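Local coordinates for protein glucuronoarabinoxylan endo-1,4-beta-xylanase (Clostridium papyrosolvens, PDB 4FMV) that probably hydrolyses internal beta-1,4 linkages of xylan, and perhaps of beta-glucans, with the family 30 barrel carried by this chain, at residues L48-I54 and Y120-Y124; Y114-A118 and N160-N165; V140-P144 and W153-M158; F181-D187 and N213-L218. Residue numbers count along the deposited sequence, not the author numbering.

All four contacts lie in the (beta/alpha)8 barrel. Contacts 1 and 3 are buried; contacts 2 and 4 are partly buried, in its outer helical layer. Contacts 1 and 2 share helix 114-130: contact 1 packs it on strand 45-49 and the loop after it, contact 2 against helix 155-164. Contacts 2 and 3 share helix 155-164 and touch directly, with Tyr117 OH probably hydrogen-bonded to Val140 O. Contact 4 joins the starts of helices 183-190 and 217-221, and its Met185 packs on contact 3. Contact 1 is apolar with bridging waters, and contact 2 pairs aromatic edges. Trp153 hydrogen bonds join apolar packing in contact 3; Lys183 and Tyr216 hydrogen bonds join ring packing in contact 4.

Contact 1. Residues L48-I54 and Y120-Y124; sequences LRIEEGI and YLNAY
Ile50 (chi1 m, chi2 t) lies over one face of the Tyr124 ring. Its CG1 sits 3.9 Å from the ring centroid, 9° off the normal, a CH-pi contact. Its CG2 is 3.7 Å from Tyr124 CD1 and 3.5 Å from Tyr120 OH, and its CD1 is 3.9 Å from Leu121 CD2. Residues 48-49 are strand and 52-54 a 3-10 turn; residues 120-124 are helix. Ile50 CA and Tyr124 CA are 7.7 Å apart, and Glu52 CA and Tyr120 CA 9.8 Å. Both tyrosines take chi1 t. Leu48 CD1 meets the Tyr124 edge, 4.2 Å from CE2. Ile54 CG2 meets the Tyr120 edge, 4.1 Å from CE1. No direct hydrogen bond crosses; two waters bridge. One is 2.8 Å from Tyr124 OH, 2.9 Å from Arg49 O and 3.1 Å from Glu51 N. The other accepts from Tyr120 OH at 2.6 Å and donates to Ile50 O at 2.9 Å. Arg49 points away and forms salt bridges, NH1 to Glu51 OE1 (2.9 Å) and NH2 to Glu52 OE1 (3.2 Å); Glu52 OE2 turns to Asn89. Strand 45-49 and its following loop pack on helix 114-130, as strand and outer helix do in a (beta/alpha)8 barrel.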
# COMPACT_ATOMS: atom_id res chain seq x y z
N LEU A 48 4.46 -3.05 9.43
CA LEU A 48 5.31 -3.84 10.33
C LEU A 48 5.14 -5.34 10.06
O LEU A 48 4.09 -5.78 9.59
CB LEU A 48 4.95 -3.58 11.79
CG LEU A 48 4.70 -2.15 12.26
CD1 LEU A 48 4.19 -2.18 13.69
CD2 LEU A 48 5.99 -1.34 12.13
N ARG A 49 6.21 -6.10 10.26
CA ARG A 49 6.07 -7.55 10.32
C ARG A 49 6.03 -7.97 11.78
O ARG A 49 6.88 -7.55 12.57
CB ARG A 49 7.24 -8.24 9.62
CG ARG A 49 7.30 -9.74 9.91
CD ARG A 49 8.47 -10.41 9.21
NE ARG A 49 8.85 -11.63 9.91
CZ ARG A 49 9.60 -11.64 11.02
NH1 ARG A 49 10.05 -10.49 11.54
NH2 ARG A 49 9.90 -12.79 11.62
N ILE A 50 5.05 -8.80 12.14
CA ILE A 50 4.91 -9.31 13.50
C ILE A 50 5.90 -10.45 13.74
O ILE A 50 5.78 -11.53 13.12
CB ILE A 50 3.48 -9.84 13.73
CG1 ILE A 50 2.43 -8.75 13.45
CG2 ILE A 50 3.29 -10.40 15.14
CD1 ILE A 50 0.97 -9.23 13.59
N GLU A 51 6.81 -10.28 14.69
CA GLU A 51 7.93 -11.20 14.79
C GLU A 51 7.59 -12.41 15.68
O GLU A 51 7.51 -12.30 16.90
CB GLU A 51 9.14 -10.44 15.38
CG GLU A 51 10.32 -11.30 15.76
CD GLU A 51 10.94 -11.99 14.55
OE1 GLU A 51 11.65 -11.31 13.77
OE2 GLU A 51 10.71 -13.19 14.37
N GLU A 52 7.47 -13.59 15.05
CA GLU A 52 7.04 -14.82 15.75
C GLU A 52 8.20 -15.44 16.52
O GLU A 52 8.01 -16.37 17.30
CB GLU A 52 6.41 -15.85 14.79
CG GLU A 52 7.40 -16.56 13.83
CD GLU A 52 7.57 -15.84 12.49
OE1 GLU A 52 7.34 -14.62 12.43
OE2 GLU A 52 7.95 -16.49 11.50
N GLY A 53 9.40 -14.88 16.33
CA GLY A 53 10.58 -15.29 17.05
C GLY A 53 10.41 -15.11 18.55
O GLY A 53 11.18 -15.66 19.35
N ILE A 54 9.41 -14.32 18.93
CA ILE A 54 9.02 -14.16 20.33
C ILE A 54 8.59 -15.51 20.93
O ILE A 54 8.73 -15.74 22.13
CB ILE A 54 7.89 -13.11 20.50
CG1 ILE A 54 7.67 -12.77 21.97
CG2 ILE A 54 6.59 -13.59 19.86
CD1 ILE A 54 6.95 -11.46 22.19
N TYR A 120 -2.93 -13.78 20.55
CA TYR A 120 -1.60 -13.37 20.11
C TYR A 120 -1.67 -12.08 19.32
O TYR A 120 -0.97 -11.10 19.61
CB TYR A 120 -1.02 -14.49 19.26
CG TYR A 120 0.29 -14.21 18.55
CD1 TYR A 120 1.49 -14.17 19.24
CD2 TYR A 120 0.32 -14.06 17.16
CE1 TYR A 120 2.70 -13.95 18.57
CE2 TYR A 120 1.52 -13.84 16.49
CZ TYR A 120 2.70 -13.80 17.20
OH TYR A 120 3.89 -13.60 16.54
N LEU A 121 -2.52 -12.06 18.29
CA LEU A 121 -2.72 -10.83 17.53
C LEU A 121 -3.15 -9.68 18.45
O LEU A 121 -2.67 -8.55 18.31
CB LEU A 121 -3.75 -11.06 16.41
CG LEU A 121 -3.26 -12.00 15.30
CD1 LEU A 121 -4.28 -12.07 14.19
CD2 LEU A 121 -1.90 -11.52 14.76
N ASN A 122 -4.06 -9.96 19.37
CA ASN A 122 -4.48 -8.92 20.32
C ASN A 122 -3.32 -8.45 21.19
O ASN A 122 -3.28 -7.30 21.60
CB ASN A 122 -5.63 -9.41 21.19
CG ASN A 122 -6.98 -9.10 20.60
OD1 ASN A 122 -7.12 -8.18 19.80
ND2 ASN A 122 -8.00 -9.87 20.99
N ALA A 123 -2.37 -9.33 21.48
CA ALA A 123 -1.27 -8.92 22.35
C ALA A 123 -0.32 -7.96 21.63
O ALA A 123 0.28 -7.07 22.25
CB ALA A 123 -0.52 -10.16 22.90
N TYR A 124 -0.18 -8.14 20.33
CA TYR A 124 0.60 -7.23 19.50
C TYR A 124 -0.05 -5.86 19.45
O TYR A 124 0.60 -4.84 19.66
CB TYR A 124 0.77 -7.78 18.08
CG TYR A 124 1.92 -7.15 17.33
CD1 TYR A 124 3.23 -7.60 17.54
CD2 TYR A 124 1.73 -6.13 16.41
CE1 TYR A 124 4.30 -7.05 16.85
CE2 TYR A 124 2.80 -5.55 15.72
CZ TYR A 124 4.09 -6.03 15.94
OH TYR A 124 5.18 -5.48 15.26
O HOH W 1 7.26 -7.33 15.45
O HOH W 2 3.79 -13.45 13.97

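Contact 2. Residues Y114-A118 and N160-N165; sequences YTEYA and NFMKNN
Residues 114-118 form the first turn of helix 114-130, and residues 160-164 the last turn of helix 155-164. The two short axes come within 11.0 Å and cross at -70°. Tyr114 CA is 6.8 Å from Phe161 CA, and Ala118 CA is 6.4 Å from Asn165 CA. Asn165 leaves helical geometry, with phi/psi of -121/-54, while its N still bonds to Phe161 O at 2.8 Å. Phe161, chi1 t, sits at the corner of the three rings and pairs with both tyrosines. Its edge points to the Tyr114 face in an offset edge-to-face pair, with centroids 5.8 Å apart and planes at 61°. The Tyr117 edge in turn points to the Phe161 face, again at 5.8 Å, with planes at 60°. Tyr114 is m and Tyr117 is t. The three rings form an aromatic cluster between two consecutive outer helices of the (beta/alpha)8 barrel. The closest ring carbons are Tyr114 CD2 to Phe161 CD1 and Tyr117 CD2 to Phe161 CE1, both 3.8 Å. Ala118 CB adds a 4.1 Å contact to Phe161 CZ. Inward, Tyr117 OH bonds to Val140 O, next to strand 137-139. Asn165, chi1 m, puts OD1 3.4 Å from Tyr114 CB. At the other end a water lies 2.7 Å from Tyr114 OH and accepts from Asn160 ND2 at 3.1 Å; Asn160 OD1 is held by Gln156.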
# COMPACT_ATOMS: atom_id res chain seq x y z
N TYR A 114 -6.81 -21.48 16.99
CA TYR A 114 -7.32 -20.27 16.37
C TYR A 114 -7.61 -19.21 17.44
O TYR A 114 -7.39 -18.00 17.23
CB TYR A 114 -8.59 -20.53 15.54
CG TYR A 114 -8.38 -21.04 14.13
CD1 TYR A 114 -7.28 -21.83 13.80
CD2 TYR A 114 -9.31 -20.76 13.12
CE1 TYR A 114 -7.11 -22.32 12.50
CE2 TYR A 114 -9.15 -21.23 11.83
CZ TYR A 114 -8.05 -22.01 11.52
OH TYR A 114 -7.92 -22.47 10.23
N THR A 115 -8.11 -19.66 18.59
CA THR A 115 -8.42 -18.76 19.72
C THR A 115 -7.13 -18.14 20.27
O THR A 115 -7.03 -16.92 20.42
CB THR A 115 -9.17 -19.51 20.83
OG1 THR A 115 -10.46 -19.90 20.32
CG2 THR A 115 -9.37 -18.63 22.06
N GLU A 116 -6.13 -18.98 20.53
CA GLU A 116 -4.84 -18.49 21.00
C GLU A 116 -4.23 -17.51 20.00
O GLU A 116 -3.64 -16.48 20.38
CB GLU A 116 -3.88 -19.66 21.29
CG GLU A 116 -2.71 -19.24 22.21
CD GLU A 116 -1.72 -20.36 22.50
OE1 GLU A 116 -0.52 -20.19 22.21
OE2 GLU A 116 -2.15 -21.41 23.01
N TYR A 117 -4.40 -17.79 18.71
CA TYR A 117 -3.82 -16.93 17.68
C TYR A 117 -4.46 -15.54 17.69
O TYR A 117 -3.76 -14.53 17.52
CB TYR A 117 -3.93 -17.57 16.29
CG TYR A 117 -3.23 -16.79 15.19
CD1 TYR A 117 -1.88 -16.46 15.28
CD2 TYR A 117 -3.92 -16.39 14.05
CE1 TYR A 117 -1.25 -15.76 14.27
CE2 TYR A 117 -3.29 -15.68 13.04
CZ TYR A 117 -1.96 -15.37 13.16
OH TYR A 117 -1.33 -14.67 12.15
N ALA A 118 -5.77 -15.47 17.90
CA ALA A 118 -6.44 -14.19 18.04
C ALA A 118 -5.94 -13.44 19.28
O ALA A 118 -5.82 -12.23 19.25
CB ALA A 118 -7.96 -14.37 18.11
N ASN A 160 -13.06 -19.47 8.15
CA ASN A 160 -13.41 -19.93 9.50
C ASN A 160 -12.91 -18.94 10.58
O ASN A 160 -13.63 -18.60 11.52
CB ASN A 160 -12.83 -21.31 9.76
CG ASN A 160 -13.50 -22.39 8.94
OD1 ASN A 160 -14.61 -22.21 8.45
ND2 ASN A 160 -12.82 -23.53 8.80
N PHE A 161 -11.67 -18.49 10.43
CA PHE A 161 -11.09 -17.55 11.38
C PHE A 161 -11.81 -16.20 11.33
O PHE A 161 -12.15 -15.60 12.37
CB PHE A 161 -9.60 -17.35 11.08
CG PHE A 161 -8.90 -16.52 12.12
CD1 PHE A 161 -8.35 -17.12 13.23
CD2 PHE A 161 -8.83 -15.15 11.99
CE1 PHE A 161 -7.72 -16.35 14.20
CE2 PHE A 161 -8.21 -14.40 12.94
CZ PHE A 161 -7.66 -15.00 14.06
N MET A 162 -12.04 -15.72 10.12
CA MET A 162 -12.79 -14.48 9.91
C MET A 162 -14.20 -14.52 10.51
O MET A 162 -14.65 -13.51 11.06
CB MET A 162 -12.84 -14.10 8.43
CG MET A 162 -11.49 -13.61 7.84
SD MET A 162 -10.73 -12.18 8.67
CE MET A 162 -11.88 -10.86 8.22
N LYS A 163 -14.92 -15.64 10.41
CA LYS A 163 -16.24 -15.72 11.09
C LYS A 163 -16.14 -15.86 12.61
O LYS A 163 -16.77 -15.12 13.35
CB LYS A 163 -17.13 -16.85 10.54
CG LYS A 163 -17.60 -16.66 9.12
CD LYS A 163 -18.50 -17.81 8.66
CE LYS A 163 -19.91 -17.69 9.26
NZ LYS A 163 -20.97 -18.32 8.37
N ASN A 164 -15.38 -16.85 13.06
CA ASN A 164 -15.40 -17.25 14.47
C ASN A 164 -14.42 -16.61 15.42
O ASN A 164 -14.61 -16.65 16.62
CB ASN A 164 -15.28 -18.77 14.54
CG ASN A 164 -16.37 -19.43 13.74
OD1 ASN A 164 -17.49 -18.93 13.72
ND2 ASN A 164 -16.04 -20.51 13.05
N ASN A 165 -13.40 -15.98 14.87
CA ASN A 165 -12.26 -15.48 15.64
C ASN A 165 -12.03 -13.98 15.51
O ASN A 165 -11.78 -13.29 16.50
CB ASN A 165 -10.98 -16.33 15.44
CG ASN A 165 -11.21 -17.78 15.79
OD1 ASN A 165 -11.32 -18.62 14.89
ND2 ASN A 165 -11.31 -18.10 17.10
O HOH W 3 -10.18 -23.99 10.28

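Contact 3. Residues V140-P144 and W153-M158; sequences VQNEP and WTPQEM
Two hydrogen bonds join the segments, and both start from Trp153. Its NE1 donates to Gln141 OE1 at 2.8 Å, and its backbone N donates to Pro144 O at 3.2 Å. Gln141, chi1 t and chi2 p, is further fixed by NE2, which donates to Asn142 O at 2.8 Å and also bonds to Trp88 O. The backbone closes tightly at one end, with Pro144 CA 4.9 Å from Trp153 CA, and opens to 8.1 Å between Val140 CA and Met158 CA. Residues 140-144 have no regular structure, and Glu143 has positive phi/psi of 40/60. They follow strand 137-139, the fourth barrel strand, and their Asn-Glu-Pro sequence matches the motif that clan A glycoside hydrolases carry at this strand's C-terminal end, consistent with Glu143 being the general acid/base, as in relatives. Glu143 OE2 bonds to His205. Apolar contacts surround the Trp153 ring and Met158. Trp153, chi1 m and chi2 57°, has Val140 CG1 over one face, a CH-pi contact 4.0 Å from the six-membered ring centroid; Gln141 CB lies over a face too. Pro144 CB is 3.7 Å from Trp153 CB. Met158 CE is 3.9 Å from Val140 CG1 and 4.3 Å from Pro144 CG. Helix capping is local to 153-158: Thr154 is the N-cap of helix 155-164, and a capping box pairs Glu157 N with Thr154 OG1 and Thr154 N with Glu157 OE1, each at 2.8 Å.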
# COMPACT_ATOMS: atom_id res chain seq x y z
N VAL A 140 -4.45 -11.05 9.27
CA VAL A 140 -4.53 -12.44 9.72
C VAL A 140 -3.30 -13.21 9.22
O VAL A 140 -2.68 -13.95 9.98
CB VAL A 140 -5.84 -13.14 9.23
CG1 VAL A 140 -5.87 -14.63 9.63
CG2 VAL A 140 -7.08 -12.40 9.74
N GLN A 141 -3.00 -13.11 7.94
CA GLN A 141 -1.84 -13.81 7.40
C GLN A 141 -1.26 -13.12 6.16
O GLN A 141 -2.01 -12.76 5.24
CB GLN A 141 -2.28 -15.26 7.02
CG GLN A 141 -1.18 -16.10 6.28
CD GLN A 141 -0.00 -16.49 7.16
OE1 GLN A 141 -0.19 -17.00 8.26
NE2 GLN A 141 1.24 -16.25 6.67
N ASN A 142 0.06 -13.06 6.06
CA ASN A 142 0.72 -12.72 4.80
C ASN A 142 0.70 -13.90 3.81
O ASN A 142 1.15 -15.00 4.13
CB ASN A 142 2.18 -12.37 5.05
CG ASN A 142 2.90 -11.99 3.78
OD1 ASN A 142 2.61 -10.92 3.22
ND2 ASN A 142 3.80 -12.85 3.29
N GLU A 143 0.21 -13.65 2.59
CA GLU A 143 0.23 -14.65 1.51
C GLU A 143 -0.08 -16.07 1.96
O GLU A 143 0.75 -16.97 1.79
CB GLU A 143 1.56 -14.60 0.75
CG GLU A 143 1.84 -13.20 0.19
CD GLU A 143 3.01 -13.13 -0.75
OE1 GLU A 143 3.62 -14.18 -1.01
OE2 GLU A 143 3.33 -12.03 -1.23
N PRO A 144 -1.28 -16.28 2.52
CA PRO A 144 -1.71 -17.60 2.98
C PRO A 144 -1.75 -18.56 1.81
O PRO A 144 -1.76 -19.77 2.04
CB PRO A 144 -3.13 -17.35 3.46
CG PRO A 144 -3.60 -16.17 2.60
CD PRO A 144 -2.37 -15.29 2.64
N TRP A 153 -3.00 -21.13 4.63
CA TRP A 153 -4.42 -21.17 4.97
C TRP A 153 -5.19 -21.34 3.68
O TRP A 153 -5.00 -20.59 2.75
CB TRP A 153 -4.91 -19.84 5.56
CG TRP A 153 -4.19 -19.31 6.76
CD1 TRP A 153 -2.86 -19.05 6.87
CD2 TRP A 153 -4.79 -18.94 8.00
NE1 TRP A 153 -2.58 -18.54 8.13
CE2 TRP A 153 -3.75 -18.46 8.83
CE3 TRP A 153 -6.10 -18.96 8.50
CZ2 TRP A 153 -3.98 -18.01 10.14
CZ3 TRP A 153 -6.33 -18.53 9.80
CH2 TRP A 153 -5.27 -18.05 10.60
N THR A 154 -6.08 -22.33 3.62
CA THR A 154 -6.99 -22.44 2.50
C THR A 154 -7.97 -21.28 2.59
O THR A 154 -8.11 -20.64 3.64
CB THR A 154 -7.78 -23.75 2.58
OG1 THR A 154 -8.59 -23.74 3.76
CG2 THR A 154 -6.82 -24.96 2.61
N PRO A 155 -8.66 -20.99 1.47
CA PRO A 155 -9.73 -20.00 1.56
C PRO A 155 -10.73 -20.34 2.66
O PRO A 155 -11.24 -19.43 3.32
CB PRO A 155 -10.40 -20.09 0.19
CG PRO A 155 -9.23 -20.45 -0.72
CD PRO A 155 -8.40 -21.41 0.09
N GLN A 156 -11.00 -21.62 2.87
CA GLN A 156 -11.98 -22.02 3.89
C GLN A 156 -11.42 -21.78 5.29
O GLN A 156 -12.13 -21.33 6.18
CB GLN A 156 -12.43 -23.49 3.72
CG GLN A 156 -13.43 -23.96 4.77
CD GLN A 156 -14.78 -23.28 4.62
OE1 GLN A 156 -15.31 -23.17 3.51
NE2 GLN A 156 -15.34 -22.82 5.74
N GLU A 157 -10.14 -22.09 5.49
CA GLU A 157 -9.52 -21.84 6.79
C GLU A 157 -9.58 -20.36 7.17
O GLU A 157 -9.94 -20.02 8.29
CB GLU A 157 -8.08 -22.35 6.80
CG GLU A 157 -8.03 -23.83 7.16
CD GLU A 157 -6.81 -24.54 6.63
OE1 GLU A 157 -5.97 -23.88 5.97
OE2 GLU A 157 -6.72 -25.77 6.85
N MET A 158 -9.19 -19.50 6.23
CA MET A 158 -9.27 -18.05 6.40
C MET A 158 -10.71 -17.62 6.71
O MET A 158 -10.92 -16.79 7.61
CB MET A 158 -8.79 -17.34 5.13
CG MET A 158 -8.96 -15.81 5.15
SD MET A 158 -7.92 -14.96 6.34
CE MET A 158 -6.29 -15.58 5.91

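Contact 4. Residues F181-D187 and N213-L218; sequences FLKNMSD and NMAYPL
Tyr216 is the main residue of this contact between helices of successive beta/alpha units of the (beta/alpha)8 barrel. It is the N-cap residue of helix 217-221, and its chi1 t side chain points to the start of helix 183-190. CA distances are 7.5 Å for Phe181 to Met214, 8.0 Å for Lys183 to Tyr216 and 7.7 Å for Asp187 to Leu218. Lys183, chi1 and chi2 both m, lies along the Tyr216 ring. Its CD is 3.6 Å from the centroid, 7° off the normal, a CH-pi contact. Its NZ donates to Asn213 O at 2.6 Å and to Phe181 O at 2.8 Å. A water accepts from Lys183 NZ at 2.9 Å and donates to Asn213 OD1 at 2.7 Å. Phe181 has positive phi/psi, 67/37, and chi1 t. The ring planes of Phe181 and Tyr216 are nearly perpendicular, at 87°, with centroids 5.4 Å apart; Phe181 CZ is 3.5 Å from Tyr216 CD2. The Phe181 ring also meets backbone, with CE2 3.4 Å from Met214 O. Leu202 of strand 201-205 touches Phe181 and Tyr216, and Leu218 CD2 is 3.7 Å from Asp187 OD1. Tyr216 OH lies 2.7 Å from Ser186 OG and donates to Asp187 OD1 at 2.5 Å.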
# COMPACT_ATOMS: atom_id res chain seq x y z
N PHE A 181 -3.53 -11.31 -5.45
CA PHE A 181 -4.89 -10.77 -5.43
C PHE A 181 -5.82 -11.83 -6.03
O PHE A 181 -6.76 -11.52 -6.75
CB PHE A 181 -4.95 -9.47 -6.25
CG PHE A 181 -6.16 -8.60 -5.96
CD1 PHE A 181 -6.95 -8.83 -4.85
CD2 PHE A 181 -6.51 -7.56 -6.81
CE1 PHE A 181 -8.04 -8.03 -4.58
CE2 PHE A 181 -7.60 -6.75 -6.54
CZ PHE A 181 -8.37 -6.99 -5.42
N LEU A 182 -5.55 -13.09 -5.73
CA LEU A 182 -6.42 -14.15 -6.24
C LEU A 182 -7.75 -14.08 -5.50
O LEU A 182 -7.81 -14.15 -4.25
CB LEU A 182 -5.75 -15.53 -6.06
CG LEU A 182 -4.45 -15.74 -6.84
CD1 LEU A 182 -3.87 -17.17 -6.64
CD2 LEU A 182 -4.65 -15.45 -8.32
N LYS A 183 -8.82 -13.93 -6.28
CA LYS A 183 -10.13 -13.65 -5.72
C LYS A 183 -10.68 -14.84 -4.97
O LYS A 183 -11.58 -14.68 -4.16
CB LYS A 183 -11.13 -13.20 -6.81
CG LYS A 183 -10.61 -12.04 -7.69
CD LYS A 183 -9.99 -10.90 -6.86
CE LYS A 183 -9.53 -9.72 -7.77
NZ LYS A 183 -8.34 -10.08 -8.63
N ASN A 184 -10.16 -16.03 -5.23
CA ASN A 184 -10.71 -17.19 -4.53
C ASN A 184 -10.36 -17.13 -3.03
O ASN A 184 -11.03 -17.71 -2.19
CB ASN A 184 -10.28 -18.52 -5.19
CG ASN A 184 -8.79 -18.81 -5.05
OD1 ASN A 184 -7.98 -17.92 -4.78
ND2 ASN A 184 -8.42 -20.06 -5.27
N MET A 185 -9.30 -16.38 -2.72
CA MET A 185 -8.87 -16.24 -1.35
C MET A 185 -9.81 -15.29 -0.56
O MET A 185 -10.02 -15.49 0.64
CB MET A 185 -7.41 -15.76 -1.32
CG MET A 185 -6.67 -15.95 0.01
SD MET A 185 -6.46 -17.68 0.49
CE MET A 185 -6.99 -17.54 2.18
N SER A 186 -10.27 -14.21 -1.20
CA SER A 186 -11.18 -13.25 -0.55
C SER A 186 -12.69 -13.41 -0.76
O SER A 186 -13.49 -12.90 0.05
CB SER A 186 -10.82 -11.84 -1.00
OG SER A 186 -10.56 -11.79 -2.40
N ASP A 187 -13.08 -14.17 -1.78
CA ASP A 187 -14.49 -14.28 -2.12
C ASP A 187 -15.29 -14.83 -0.95
O ASP A 187 -16.40 -14.39 -0.70
CB ASP A 187 -14.72 -15.16 -3.37
CG ASP A 187 -14.49 -14.41 -4.69
OD1 ASP A 187 -14.21 -13.18 -4.67
OD2 ASP A 187 -14.58 -15.04 -5.75
N ASN A 213 -7.13 -7.82 -13.61
CA ASN A 213 -7.38 -8.52 -12.35
C ASN A 213 -7.19 -7.63 -11.14
O ASN A 213 -7.34 -8.07 -10.00
CB ASN A 213 -6.57 -9.83 -12.24
CG ASN A 213 -7.20 -10.95 -13.08
OD1 ASN A 213 -8.42 -11.01 -13.18
ND2 ASN A 213 -6.39 -11.79 -13.74
N MET A 214 -6.86 -6.37 -11.39
CA MET A 214 -6.80 -5.37 -10.33
C MET A 214 -8.18 -4.86 -9.95
O MET A 214 -8.38 -4.36 -8.84
CB MET A 214 -5.90 -4.20 -10.74
CG MET A 214 -4.43 -4.58 -10.94
SD MET A 214 -3.38 -3.18 -11.42
CE MET A 214 -1.84 -4.05 -11.82
N ALA A 215 -9.14 -4.95 -10.88
CA ALA A 215 -10.53 -4.59 -10.59
C ALA A 215 -11.19 -5.75 -9.85
O ALA A 215 -10.90 -6.92 -10.12
CB ALA A 215 -11.29 -4.29 -11.91
N TYR A 216 -12.07 -5.44 -8.92
CA TYR A 216 -12.68 -6.50 -8.10
C TYR A 216 -14.16 -6.19 -7.94
O TYR A 216 -14.54 -5.62 -6.94
CB TYR A 216 -12.00 -6.56 -6.72
CG TYR A 216 -12.25 -7.83 -5.92
CD1 TYR A 216 -13.10 -8.84 -6.39
CD2 TYR A 216 -11.64 -8.01 -4.70
CE1 TYR A 216 -13.32 -10.00 -5.63
CE2 TYR A 216 -11.85 -9.16 -3.94
CZ TYR A 216 -12.68 -10.14 -4.41
OH TYR A 216 -12.86 -11.28 -3.64
N PRO A 217 -14.99 -6.53 -8.93
CA PRO A 217 -16.42 -6.19 -8.84
C PRO A 217 -17.10 -6.64 -7.54
O PRO A 217 -17.90 -5.88 -6.97
CB PRO A 217 -17.03 -6.94 -10.03
CG PRO A 217 -15.92 -6.95 -11.04
CD PRO A 217 -14.65 -7.12 -10.24
N LEU A 218 -16.84 -7.85 -7.08
CA LEU A 218 -17.53 -8.31 -5.87
C LEU A 218 -17.19 -7.43 -4.66
O LEU A 218 -18.06 -7.06 -3.87
CB LEU A 218 -17.20 -9.77 -5.57
CG LEU A 218 -17.93 -10.32 -4.35
CD1 LEU A 218 -19.44 -10.17 -4.52
CD2 LEU A 218 -17.57 -11.78 -4.11
O HOH W 4 -9.77 -11.17 -10.86